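M152 protein (Murid herpesvirus 1, PDB 4G59) is a viral immunoevasin of the MHC class I-like family that probably binds host RAE-1 ligands of NKG2D and so helps infected cells escape natural killer cell recognition. Local coordinates at residues A177-R182 and V205-N210. Sequence-based numbering, arbitrary orientation.
With NAG (2-acetamido-2-deoxy-beta-D-glucopyranose), chain F.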
ATOM      1  N   ALA B 177     -15.490 -21.547  -0.606  1.00 30.90           N
ATOM      2  CA  ALA B 177     -16.919 -21.809  -0.340  1.00 33.75           C
ATOM      3  C   ALA B 177     -17.809 -20.576  -0.360  1.00 32.44           C
ATOM      4  O   ALA B 177     -18.995 -20.684  -0.667  1.00 32.76           O
ATOM      5  CB  ALA B 177     -17.116 -22.561   1.019  1.00 23.05           C
ATOM      6  N   MET B 178     -17.266 -19.419   0.017  1.00 32.52           N
ATOM      7  CA  MET B 178     -18.112 -18.223   0.136  1.00 31.70           C
ATOM      8  C   MET B 178     -18.081 -17.459  -1.154  1.00 30.00           C
ATOM      9  O   MET B 178     -18.883 -16.555  -1.359  1.00 36.94           O
ATOM     10  CB  MET B 178     -17.623 -17.282   1.234  1.00 33.49           C
ATOM     11  CG  MET B 178     -17.576 -17.846   2.622  1.00 40.24           C
ATOM     12  SD  MET B 178     -17.329 -16.531   3.828  1.00 46.83           S
ATOM     13  CE  MET B 178     -16.158 -15.477   2.986  1.00 40.87           C
ATOM     14  N   ASP B 179     -17.128 -17.810  -2.010  1.00 32.12           N
ATOM     15  CA  ASP B 179     -16.851 -17.026  -3.204  1.00 34.49           C
ATOM     16  C   ASP B 179     -17.965 -17.135  -4.237  1.00 38.23           C
ATOM     17  O   ASP B 179     -18.116 -18.141  -4.928  1.00 40.44           O
ATOM     18  CB  ASP B 179     -15.504 -17.435  -3.815  1.00 34.73           C
ATOM     19  CG  ASP B 179     -15.317 -16.925  -5.227  1.00 34.28           C
ATOM     20  OD1 ASP B 179     -15.664 -15.761  -5.512  1.00 34.46           O
ATOM     21  OD2 ASP B 179     -14.805 -17.704  -6.046  1.00 41.85           O
ATOM     22  N   ASN B 180     -18.722 -16.061  -4.343  1.00 41.68           N
ATOM     23  CA  ASN B 180     -19.834 -15.986  -5.246  1.00 38.62           C
ATOM     24  C   ASN B 180     -19.885 -14.586  -5.828  1.00 36.47           C
ATOM     25  O   ASN B 180     -20.246 -13.648  -5.130  1.00 35.74           O
ATOM     26  CB  ASN B 180     -21.116 -16.288  -4.477  1.00 37.89           C
ATOM     27  CG  ASN B 180     -22.335 -16.305  -5.369  1.00 42.10           C
ATOM     28  OD1 ASN B 180     -22.390 -15.617  -6.400  1.00 40.39           O
ATOM     29  ND2 ASN B 180     -23.328 -17.089  -4.977  1.00 44.63           N
ATOM     30  N   PRO B 181     -19.572 -14.453  -7.126  1.00 36.73           N
ATOM     31  CA  PRO B 181     -19.506 -13.151  -7.806  1.00 31.80           C
ATOM     32  C   PRO B 181     -20.810 -12.370  -7.669  1.00 36.01           C
ATOM     33  O   PRO B 181     -20.785 -11.143  -7.774  1.00 34.87           O
ATOM     34  CB  PRO B 181     -19.328 -13.519  -9.290  1.00 33.21           C
ATOM     35  CG  PRO B 181     -19.046 -14.982  -9.341  1.00 35.43           C
ATOM     36  CD  PRO B 181     -19.548 -15.588  -8.066  1.00 32.71           C
ATOM     37  N   ARG B 182     -21.932 -13.071  -7.478  1.00 33.26           N
ATOM     38  CA  ARG B 182     -23.230 -12.403  -7.382  1.00 37.58           C
ATOM     39  C   ARG B 182     -23.464 -11.828  -5.996  1.00 36.93           C
ATOM     40  O   ARG B 182     -24.369 -11.026  -5.817  1.00 37.53           O
ATOM     41  CB  ARG B 182     -24.388 -13.328  -7.818  1.00 32.16           C
ATOM     42  CG  ARG B 182     -24.174 -13.858  -9.231  1.00 37.09           C
ATOM     43  CD  ARG B 182     -25.259 -14.788  -9.757  1.00 36.78           C
ATOM     44  NE  ARG B 182     -25.083 -14.906 -11.207  1.00 34.70           N
ATOM     45  CZ  ARG B 182     -24.154 -15.658 -11.785  1.00 34.72           C
ATOM     46  NH1 ARG B 182     -23.319 -16.392 -11.043  1.00 32.59           N
ATOM     47  NH2 ARG B 182     -24.062 -15.680 -13.107  1.00 38.47           N
ATOM     48  N   VAL B 205     -14.818 -11.655   0.573  1.00 32.95           N
ATOM     49  CA  VAL B 205     -14.098 -12.851   0.186  1.00 30.18           C
ATOM     50  C   VAL B 205     -12.697 -12.451  -0.259  1.00 31.10           C
ATOM     51  O   VAL B 205     -12.521 -11.896  -1.341  1.00 32.03           O
ATOM     52  CB  VAL B 205     -14.828 -13.560  -0.946  1.00 34.85           C
ATOM     53  CG1 VAL B 205     -14.009 -14.747  -1.473  1.00 31.12           C
ATOM     54  CG2 VAL B 205     -16.185 -14.022  -0.456  1.00 27.96           C
ATOM     55  N   PRO B 206     -11.695 -12.730   0.586  1.00 33.07           N
ATOM     56  CA  PRO B 206     -10.337 -12.225   0.349  1.00 30.90           C
ATOM     57  C   PRO B 206      -9.558 -12.956  -0.741  1.00 32.27           C
ATOM     58  O   PRO B 206      -8.587 -13.674  -0.444  1.00 34.11           O
ATOM     59  CB  PRO B 206      -9.642 -12.437   1.705  1.00 29.17           C
ATOM     60  CG  PRO B 206     -10.422 -13.614   2.363  1.00 32.17           C
ATOM     61  CD  PRO B 206     -11.844 -13.380   1.912  1.00 32.36           C
ATOM     62  N   LEU B 207      -9.920 -12.740  -1.995  1.00 29.17           N
ATOM     63  CA  LEU B 207      -9.132 -13.319  -3.088  1.00 30.96           C
ATOM     64  C   LEU B 207      -8.238 -12.274  -3.750  1.00 30.57           C
ATOM     65  O   LEU B 207      -8.489 -11.061  -3.648  1.00 28.92           O
ATOM     66  CB  LEU B 207     -10.042 -13.988  -4.124  1.00 28.43           C
ATOM     67  CG  LEU B 207     -10.756 -15.241  -3.629  1.00 27.55           C
ATOM     68  CD1 LEU B 207     -11.958 -15.600  -4.502  1.00 25.50           C
ATOM     69  CD2 LEU B 207      -9.739 -16.404  -3.557  1.00 24.85           C
ATOM     70  N   ALA B 208      -7.183 -12.737  -4.420  1.00 29.75           N
ATOM     71  CA  ALA B 208      -6.312 -11.810  -5.145  1.00 30.49           C
ATOM     72  C   ALA B 208      -6.938 -11.398  -6.467  1.00 25.86           C
ATOM     73  O   ALA B 208      -6.521 -11.840  -7.524  1.00 31.45           O
ATOM     74  CB  ALA B 208      -4.934 -12.395  -5.365  1.00 19.70           C
ATOM     75  N   TYR B 209      -7.943 -10.540  -6.401  1.00 26.84           N
ATOM     76  CA  TYR B 209      -8.636 -10.110  -7.596  1.00 31.60           C
ATOM     77  C   TYR B 209      -7.751  -9.230  -8.457  1.00 35.35           C
ATOM     78  O   TYR B 209      -6.858  -8.532  -7.970  1.00 34.44           O
ATOM     79  CB  TYR B 209      -9.894  -9.322  -7.232  1.00 30.30           C
ATOM     80  CG  TYR B 209     -10.866 -10.050  -6.329  1.00 27.33           C
ATOM     81  CD1 TYR B 209     -11.783 -10.961  -6.838  1.00 30.02           C
ATOM     82  CD2 TYR B 209     -10.892  -9.790  -4.966  1.00 26.21           C
ATOM     83  CE1 TYR B 209     -12.694 -11.611  -5.995  1.00 29.50           C
ATOM     84  CE2 TYR B 209     -11.785 -10.427  -4.125  1.00 26.70           C
ATOM     85  CZ  TYR B 209     -12.671 -11.335  -4.636  1.00 30.85           C
ATOM     86  OH  TYR B 209     -13.545 -11.952  -3.768  1.00 33.79           O
ATOM     87  N   ASN B 210      -8.004  -9.281  -9.757  1.00 34.52           N
ATOM     88  CA  ASN B 210      -7.313  -8.422 -10.695  1.00 31.62           C
ATOM     89  C   ASN B 210      -8.332  -7.575 -11.438  1.00 34.31           C
ATOM     90  O   ASN B 210      -9.265  -8.100 -12.046  1.00 36.50           O
ATOM     91  CB  ASN B 210      -6.491  -9.251 -11.682  1.00 39.58           C
ATOM     92  CG  ASN B 210      -5.738  -8.393 -12.679  1.00 51.87           C
ATOM     93  OD1 ASN B 210      -5.817  -7.165 -12.643  1.00 64.46           O
ATOM     94  ND2 ASN B 210      -5.001  -9.037 -13.577  1.00 52.36           N
TER
HETATM   95  C1  NAG F 402      -3.634  -9.054 -13.840  1.00 80.95           C
HETATM   96  C2  NAG F 402      -3.281 -10.536 -13.825  1.00 78.97           C
HETATM   97  C3  NAG F 402      -1.801 -10.696 -14.136  1.00 81.67           C
HETATM   98  C4  NAG F 402      -1.541 -10.045 -15.482  1.00 80.23           C
HETATM   99  C5  NAG F 402      -1.946  -8.580 -15.385  1.00 81.30           C
HETATM  100  C6  NAG F 402      -1.647  -7.840 -16.683  1.00 80.74           C
HETATM  101  C7  NAG F 402      -4.523 -12.051 -12.396  1.00 79.86           C
HETATM  102  C8  NAG F 402      -4.751 -12.573 -11.008  1.00 71.35           C
HETATM  103  N2  NAG F 402      -3.589 -11.114 -12.532  1.00 74.92           N
HETATM  104  O3  NAG F 402      -1.469 -12.064 -14.194  1.00 78.10           O
HETATM  105  O4  NAG F 402      -0.174 -10.143 -15.806  1.00 77.79           O
HETATM  106  O5  NAG F 402      -3.328  -8.520 -15.114  1.00 87.50           O
HETATM  107  O6  NAG F 402      -2.070  -6.500 -16.568  1.00 91.72           O
HETATM  108  O7  NAG F 402      -5.180 -12.484 -13.342  1.00 71.87           O
HETATM  109  O   HOH W   1     -15.932 -13.127  -4.602  1.00 32.38           O
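Asp179 OD1 accepts from two donors, the indole N-H of Trp258 and a water 2.8 Å from OD1 that joins it to the opposing loop. The same water donates to Tyr209 OH, and the phenol in turn donates to Val205 O in a 2.6 Å bond from Tyr209 OH. Val205 O also accepts from Leu207 N at 2.8 Å, closing an inverse gamma turn centred on Pro206, so two donors grip one oxygen and help fix the loop's shape. On the other carboxylate oxygen, OD2, a salt bridge from Arg14 and a hydrogen bond with Thr256 would be expected to stabilise the negative charge at this buried site. With CG anti to the backbone N (chi1 165°), Asp179 carries its carboxylate beneath Leu207, whose CD1 methyl sits over the flat face, 3.7 Å from Asp179 CG. The two side chains cross at about a right angle. Val205 divides its branches between neighbouring residues: CG1 packs on Asp179 CB at 3.9 Å, while CG2 meets Met178 CE at 3.7 Å, the thioether chain bending at chi3 (-39°) to bring its terminal methyl over. Ile175, further back on helix 161-178, also touches Val205 and Leu207. A buried carboxylate thus illustrates how polar partners at the oxygens and a methyl over one face can coexist. Where the loop runs into strand 210-213, Asn210 ND2 bears the N-linked sugar. Topologically, the last residue of helix 161-178 and the one just past it meet the loop that runs from strand 196-203 of one sheet to strand 210-213 of another, a junction consistent with that between the platform and the immunoglobulin-like domain of MHC class I-like proteins.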